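PDB 5YTI: flagellar hook associated protein type 3 FlgL from Legionella pneumophila subsp. pneumophila, which probably serves as a structural component of the bacterial flagellum, a secreted flagellin-family protein associated with the flagellar hook. Local coordinates for residues 294-306 / 320-334. Numbering follows the deposited sequence.
Sequences ESIFSTVQRMINN and TQTENNQLLAQIDSA
The guanidinium of Arg302 lies with one face over Leu327, whose CD2 sits 4.0 Å above its plane toward the rim, while carboxylates take its edge: Glu323 OE1 from across the contact and, from its own segment, Glu294. Arg302 NH2 reaches Glu323 OE1 at 2.8 Å in a salt bridge whose hydrogen bond is weak and bent (119°), with guanidinium and carboxylate turned 47° apart. The bond from NH1 to Glu294 OE1, also 2.8 Å, is straighter and comes from the syn side, tilted out of the planes of both groups; Ser298 OG gives a further bond to Glu294 OE2 on its anti side. Bends at chi2 and chi3 of Arg302 bring its head between the two acids, and its positive charge there probably favours the ionised form of both carboxylates.

The amide of Gln330 stands steeply to the guanidinium. Its NE2 donates to Thr299 OG1 (2.6 Å), which lies almost in the amide plane, while OE1 accepts from the backbone N of Gly189.

Beneath this polar strip, Leu327 is a knob in the hole formed by Thr299, Arg302, Met303 and Asn306. Met303 CG packs 3.8 Å from Leu327 CD1, and the selenomethionine side chain of Met303 crosses that of Ile331 at about a right angle, its SE 4.0 Å from Ile331 CG1. Asn306 answers as a knob among Thr320, Glu323, Asn324 and Leu327; Asn324 OD1 is held by Gln94.

Met303 and Ile331 also touch helix 49-96, and Thr320 touches Arg107 of helix 104-125. The axes of helix segments 296-306 and 320-334 run roughly antiparallel (149°) and come within 10.1 Å, and the knobs-into-holes packing is that of an antiparallel helical hairpin within the long helical bundle of a flagellin-family protein.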
loop_
_atom_site.group_PDB
_atom_site.type_symbol
_atom_site.label_atom_id
_atom_site.label_comp_id
_atom_site.label_asym_id
_atom_site.label_seq_id
_atom_site.Cartn_x
_atom_site.Cartn_y
_atom_site.Cartn_z
ATOM N N GLU A 294 -4.023 5.957 0.423
ATOM C CA GLU A 294 -5.162 6.756 0.005
ATOM C C GLU A 294 -6.302 5.831 -0.425
ATOM O O GLU A 294 -6.098 4.973 -1.303
ATOM C CB GLU A 294 -4.745 7.734 -1.121
ATOM C CG GLU A 294 -5.778 7.874 -2.240
ATOM C CD GLU A 294 -5.576 9.070 -3.168
ATOM O OE1 GLU A 294 -4.448 9.319 -3.606
ATOM O OE2 GLU A 294 -6.575 9.745 -3.509
ATOM N N SER A 295 -7.487 6.028 0.181
ATOM C CA SER A 295 -8.691 5.178 -0.053
ATOM C C SER A 295 -9.128 5.113 -1.487
ATOM O O SER A 295 -8.903 6.034 -2.244
ATOM C CB SER A 295 -9.903 5.650 0.785
ATOM O OG SER A 295 -10.305 6.997 0.526
ATOM N N ILE A 296 -9.757 4.020 -1.870
ATOM C CA ILE A 296 -10.325 3.962 -3.200
ATOM C C ILE A 296 -11.240 5.141 -3.327
ATOM O O ILE A 296 -11.341 5.759 -4.368
ATOM C CB ILE A 296 -11.214 2.748 -3.409
ATOM C CG1 ILE A 296 -10.420 1.474 -3.235
ATOM C CG2 ILE A 296 -11.801 2.753 -4.803
ATOM C CD1 ILE A 296 -11.316 0.351 -2.739
ATOM N N PHE A 297 -11.929 5.439 -2.245
ATOM C CA PHE A 297 -12.919 6.483 -2.260
ATOM C C PHE A 297 -12.369 7.810 -2.752
ATOM O O PHE A 297 -12.902 8.357 -3.710
ATOM C CB PHE A 297 -13.541 6.603 -0.899
ATOM C CG PHE A 297 -13.981 5.285 -0.350
ATOM C CD1 PHE A 297 -14.915 4.534 -1.028
ATOM C CD2 PHE A 297 -13.438 4.785 0.829
ATOM C CE1 PHE A 297 -15.324 3.320 -0.531
ATOM C CE2 PHE A 297 -13.848 3.572 1.332
ATOM C CZ PHE A 297 -14.790 2.833 0.650
ATOM N N SER A 298 -11.310 8.334 -2.149
ATOM C CA SER A 298 -10.766 9.578 -2.681
ATOM C C SER A 298 -10.247 9.392 -4.130
ATOM O O SER A 298 -10.375 10.312 -4.915
ATOM C CB SER A 298 -9.750 10.258 -1.740
ATOM O OG SER A 298 -8.508 9.623 -1.792
ATOM N N THR A 299 -9.741 8.216 -4.509
ATOM C CA THR A 299 -9.368 7.963 -5.920
ATOM C C THR A 299 -10.548 8.270 -6.864
ATOM O O THR A 299 -10.402 8.929 -7.905
ATOM C CB THR A 299 -8.878 6.512 -6.192
ATOM O OG1 THR A 299 -7.551 6.321 -5.706
ATOM C CG2 THR A 299 -8.847 6.233 -7.678
ATOM N N VAL A 300 -11.720 7.792 -6.501
ATOM C CA VAL A 300 -12.904 8.054 -7.305
ATOM C C VAL A 300 -13.390 9.511 -7.208
ATOM O O VAL A 300 -13.856 10.062 -8.214
ATOM C CB VAL A 300 -14.062 7.114 -6.949
ATOM C CG1 VAL A 300 -15.239 7.417 -7.854
ATOM C CG2 VAL A 300 -13.649 5.652 -7.092
ATOM N N GLN A 301 -13.276 10.104 -6.016
ATOM C CA GLN A 301 -13.575 11.526 -5.806
ATOM C C GLN A 301 -12.746 12.351 -6.745
ATOM O O GLN A 301 -13.214 13.354 -7.280
ATOM C CB GLN A 301 -13.267 11.969 -4.376
ATOM C CG GLN A 301 -14.103 11.256 -3.320
ATOM C CD GLN A 301 -14.114 11.976 -1.996
ATOM O OE1 GLN A 301 -15.129 12.573 -1.644
ATOM N NE2 GLN A 301 -13.000 11.921 -1.253
ATOM N N ARG A 302 -11.509 11.900 -6.930
ATOM C CA ARG A 302 -10.538 12.534 -7.796
ATOM C C ARG A 302 -10.832 12.337 -9.280
ATOM O O ARG A 302 -10.533 13.224 -10.087
ATOM C CB ARG A 302 -9.153 11.980 -7.507
ATOM C CG ARG A 302 -8.461 12.551 -6.273
ATOM C CD ARG A 302 -6.991 12.787 -6.574
ATOM N NE ARG A 302 -6.103 11.711 -6.148
ATOM C CZ ARG A 302 -4.900 11.466 -6.674
ATOM N NH1 ARG A 302 -4.199 10.466 -6.180
ATOM N NH2 ARG A 302 -4.397 12.174 -7.693
HETATM N N MSE A 303 -11.379 11.185 -9.663
HETATM C CA MSE A 303 -11.681 10.959 -11.079
HETATM C C MSE A 303 -12.790 11.887 -11.469
HETATM O O MSE A 303 -12.808 12.391 -12.599
HETATM C CB MSE A 303 -12.090 9.540 -11.392
HETATM C CG MSE A 303 -10.960 8.520 -11.478
HETATM SE SE MSE A 303 -11.890 6.773 -11.438
HETATM C CE MSE A 303 -13.039 6.944 -13.007
ATOM N N ILE A 304 -13.699 12.122 -10.519
ATOM C CA ILE A 304 -14.813 13.084 -10.670
ATOM C C ILE A 304 -14.326 14.559 -10.768
ATOM O O ILE A 304 -14.695 15.294 -11.693
ATOM C CB ILE A 304 -15.813 12.988 -9.492
ATOM C CG1 ILE A 304 -16.564 11.652 -9.484
ATOM C CG2 ILE A 304 -16.785 14.158 -9.505
ATOM C CD1 ILE A 304 -17.313 11.381 -8.176
ATOM N N ASN A 305 -13.513 15.008 -9.820
ATOM C CA ASN A 305 -12.955 16.341 -9.935
ATOM C C ASN A 305 -12.346 16.526 -11.313
ATOM O O ASN A 305 -12.517 17.576 -11.900
ATOM C CB ASN A 305 -11.889 16.608 -8.883
ATOM C CG ASN A 305 -12.447 16.656 -7.473
ATOM O OD1 ASN A 305 -11.702 16.858 -6.519
ATOM N ND2 ASN A 305 -13.755 16.462 -7.329
ATOM N N ASN A 306 -11.663 15.508 -11.835
ATOM C CA ASN A 306 -10.926 15.622 -13.096
ATOM C C ASN A 306 -11.835 15.639 -14.331
ATOM O O ASN A 306 -11.636 16.384 -15.278
ATOM C CB ASN A 306 -9.986 14.434 -13.218
ATOM C CG ASN A 306 -8.675 14.802 -13.855
ATOM O OD1 ASN A 306 -7.977 15.664 -13.356
ATOM N ND2 ASN A 306 -8.321 14.133 -14.948
ATOM N N THR A 320 -5.010 17.708 -17.562
ATOM C CA THR A 320 -5.795 16.512 -17.317
ATOM C C THR A 320 -4.966 15.243 -17.358
ATOM O O THR A 320 -5.165 14.363 -16.508
ATOM C CB THR A 320 -6.841 16.371 -18.427
ATOM O OG1 THR A 320 -7.830 17.364 -18.238
ATOM C CG2 THR A 320 -7.503 15.021 -18.436
ATOM N N GLN A 321 -4.067 15.137 -18.350
ATOM C CA GLN A 321 -3.436 13.860 -18.666
ATOM C C GLN A 321 -2.518 13.422 -17.546
ATOM O O GLN A 321 -2.582 12.293 -17.088
ATOM C CB GLN A 321 -2.690 13.906 -20.005
ATOM C CG GLN A 321 -2.453 12.530 -20.648
ATOM C CD GLN A 321 -3.729 11.910 -21.222
ATOM O OE1 GLN A 321 -4.735 11.717 -20.504
ATOM N NE2 GLN A 321 -3.703 11.598 -22.530
ATOM N N THR A 322 -1.686 14.317 -17.058
ATOM C CA THR A 322 -0.769 13.921 -16.010
ATOM C C THR A 322 -1.451 13.180 -14.862
ATOM O O THR A 322 -0.929 12.172 -14.342
ATOM C CB THR A 322 -0.086 15.134 -15.424
ATOM O OG1 THR A 322 0.622 15.826 -16.461
ATOM C CG2 THR A 322 0.865 14.686 -14.323
ATOM N N GLU A 323 -2.599 13.726 -14.473
ATOM C CA GLU A 323 -3.431 13.189 -13.423
ATOM C C GLU A 323 -4.263 11.998 -13.930
ATOM O O GLU A 323 -4.506 11.085 -13.175
ATOM C CB GLU A 323 -4.313 14.310 -12.838
ATOM C CG GLU A 323 -5.581 13.882 -12.076
ATOM C CD GLU A 323 -5.464 13.781 -10.538
ATOM O OE1 GLU A 323 -4.331 13.717 -9.996
ATOM O OE2 GLU A 323 -6.545 13.739 -9.857
ATOM N N ASN A 324 -4.700 11.983 -15.189
ATOM C CA ASN A 324 -5.386 10.792 -15.722
ATOM C C ASN A 324 -4.507 9.565 -15.539
ATOM O O ASN A 324 -4.971 8.572 -14.986
ATOM C CB ASN A 324 -5.698 10.898 -17.215
ATOM C CG ASN A 324 -6.962 11.674 -17.524
ATOM O OD1 ASN A 324 -7.903 11.780 -16.713
ATOM N ND2 ASN A 324 -7.004 12.202 -18.743
ATOM N N ASN A 325 -3.256 9.631 -16.019
ATOM C CA ASN A 325 -2.291 8.533 -15.899
ATOM C C ASN A 325 -2.149 8.023 -14.481
ATOM O O ASN A 325 -1.947 6.806 -14.252
ATOM C CB ASN A 325 -0.908 8.984 -16.321
ATOM C CG ASN A 325 -0.737 8.980 -17.798
ATOM O OD1 ASN A 325 -1.496 9.646 -18.482
ATOM N ND2 ASN A 325 0.245 8.203 -18.313
ATOM N N GLN A 326 -2.211 8.956 -13.535
ATOM C CA GLN A 326 -2.075 8.590 -12.124
ATOM C C GLN A 326 -3.305 7.832 -11.692
ATOM O O GLN A 326 -3.211 6.781 -11.077
ATOM C CB GLN A 326 -1.842 9.824 -11.222
ATOM C CG GLN A 326 -0.498 10.496 -11.465
ATOM C CD GLN A 326 0.590 9.939 -10.595
ATOM O OE1 GLN A 326 0.450 9.955 -9.380
ATOM N NE2 GLN A 326 1.695 9.470 -11.196
ATOM N N LEU A 327 -4.468 8.367 -12.042
ATOM C CA LEU A 327 -5.721 7.798 -11.595
ATOM C C LEU A 327 -5.938 6.430 -12.222
ATOM O O LEU A 327 -6.624 5.602 -11.663
ATOM C CB LEU A 327 -6.886 8.739 -11.882
ATOM C CG LEU A 327 -6.969 9.989 -11.001
ATOM C CD1 LEU A 327 -8.056 10.911 -11.524
ATOM C CD2 LEU A 327 -7.269 9.619 -9.553
ATOM N N LEU A 328 -5.334 6.168 -13.366
ATOM C CA LEU A 328 -5.457 4.857 -13.922
ATOM C C LEU A 328 -4.656 3.920 -13.054
ATOM O O LEU A 328 -5.090 2.836 -12.737
ATOM C CB LEU A 328 -4.904 4.850 -15.314
ATOM C CG LEU A 328 -5.024 3.526 -16.025
ATOM C CD1 LEU A 328 -6.499 3.161 -16.188
ATOM C CD2 LEU A 328 -4.328 3.676 -17.368
ATOM N N ALA A 329 -3.477 4.340 -12.641
ATOM C CA ALA A 329 -2.651 3.446 -11.830
ATOM C C ALA A 329 -3.334 3.115 -10.520
ATOM O O ALA A 329 -3.188 2.018 -10.000
ATOM C CB ALA A 329 -1.281 4.053 -11.563
ATOM N N GLN A 330 -4.093 4.063 -9.991
ATOM C CA GLN A 330 -4.695 3.866 -8.681
ATOM C C GLN A 330 -5.895 2.946 -8.698
ATOM O O GLN A 330 -6.037 2.087 -7.820
ATOM C CB GLN A 330 -5.046 5.212 -8.063
ATOM C CG GLN A 330 -3.780 5.941 -7.650
ATOM C CD GLN A 330 -4.045 7.234 -6.925
ATOM O OE1 GLN A 330 -3.148 8.075 -6.860
ATOM N NE2 GLN A 330 -5.264 7.403 -6.354
ATOM N N ILE A 331 -6.762 3.167 -9.681
ATOM C CA ILE A 331 -7.787 2.217 -10.028
ATOM C C ILE A 331 -7.210 0.820 -10.183
ATOM O O ILE A 331 -7.815 -0.113 -9.682
ATOM C CB ILE A 331 -8.462 2.570 -11.338
ATOM C CG1 ILE A 331 -9.529 3.616 -11.114
ATOM C CG2 ILE A 331 -9.101 1.344 -11.929
ATOM C CD1 ILE A 331 -10.414 3.318 -9.929
ATOM N N ASP A 332 -6.061 0.672 -10.850
ATOM C CA ASP A 332 -5.466 -0.641 -11.024
ATOM C C ASP A 332 -4.915 -1.169 -9.730
ATOM O O ASP A 332 -5.190 -2.305 -9.376
ATOM C CB ASP A 332 -4.345 -0.629 -12.050
ATOM C CG ASP A 332 -4.856 -0.486 -13.473
ATOM O OD1 ASP A 332 -6.101 -0.448 -13.632
ATOM O OD2 ASP A 332 -4.030 -0.407 -14.425
ATOM N N SER A 333 -4.117 -0.360 -9.030
ATOM C CA SER A 333 -3.550 -0.754 -7.734
ATOM C C SER A 333 -4.632 -1.365 -6.844
ATOM O O SER A 333 -4.368 -2.294 -6.080
ATOM C CB SER A 333 -2.953 0.455 -7.022
ATOM O OG SER A 333 -1.563 0.614 -7.289
ATOM N N ALA A 334 -5.842 -0.829 -6.980
ATOM C CA ALA A 334 -6.965 -1.194 -6.181
ATOM C C ALA A 334 -7.672 -2.403 -6.745
ATOM O O ALA A 334 -8.178 -3.229 -6.017
ATOM C CB ALA A 334 -7.932 -0.029 -6.108
#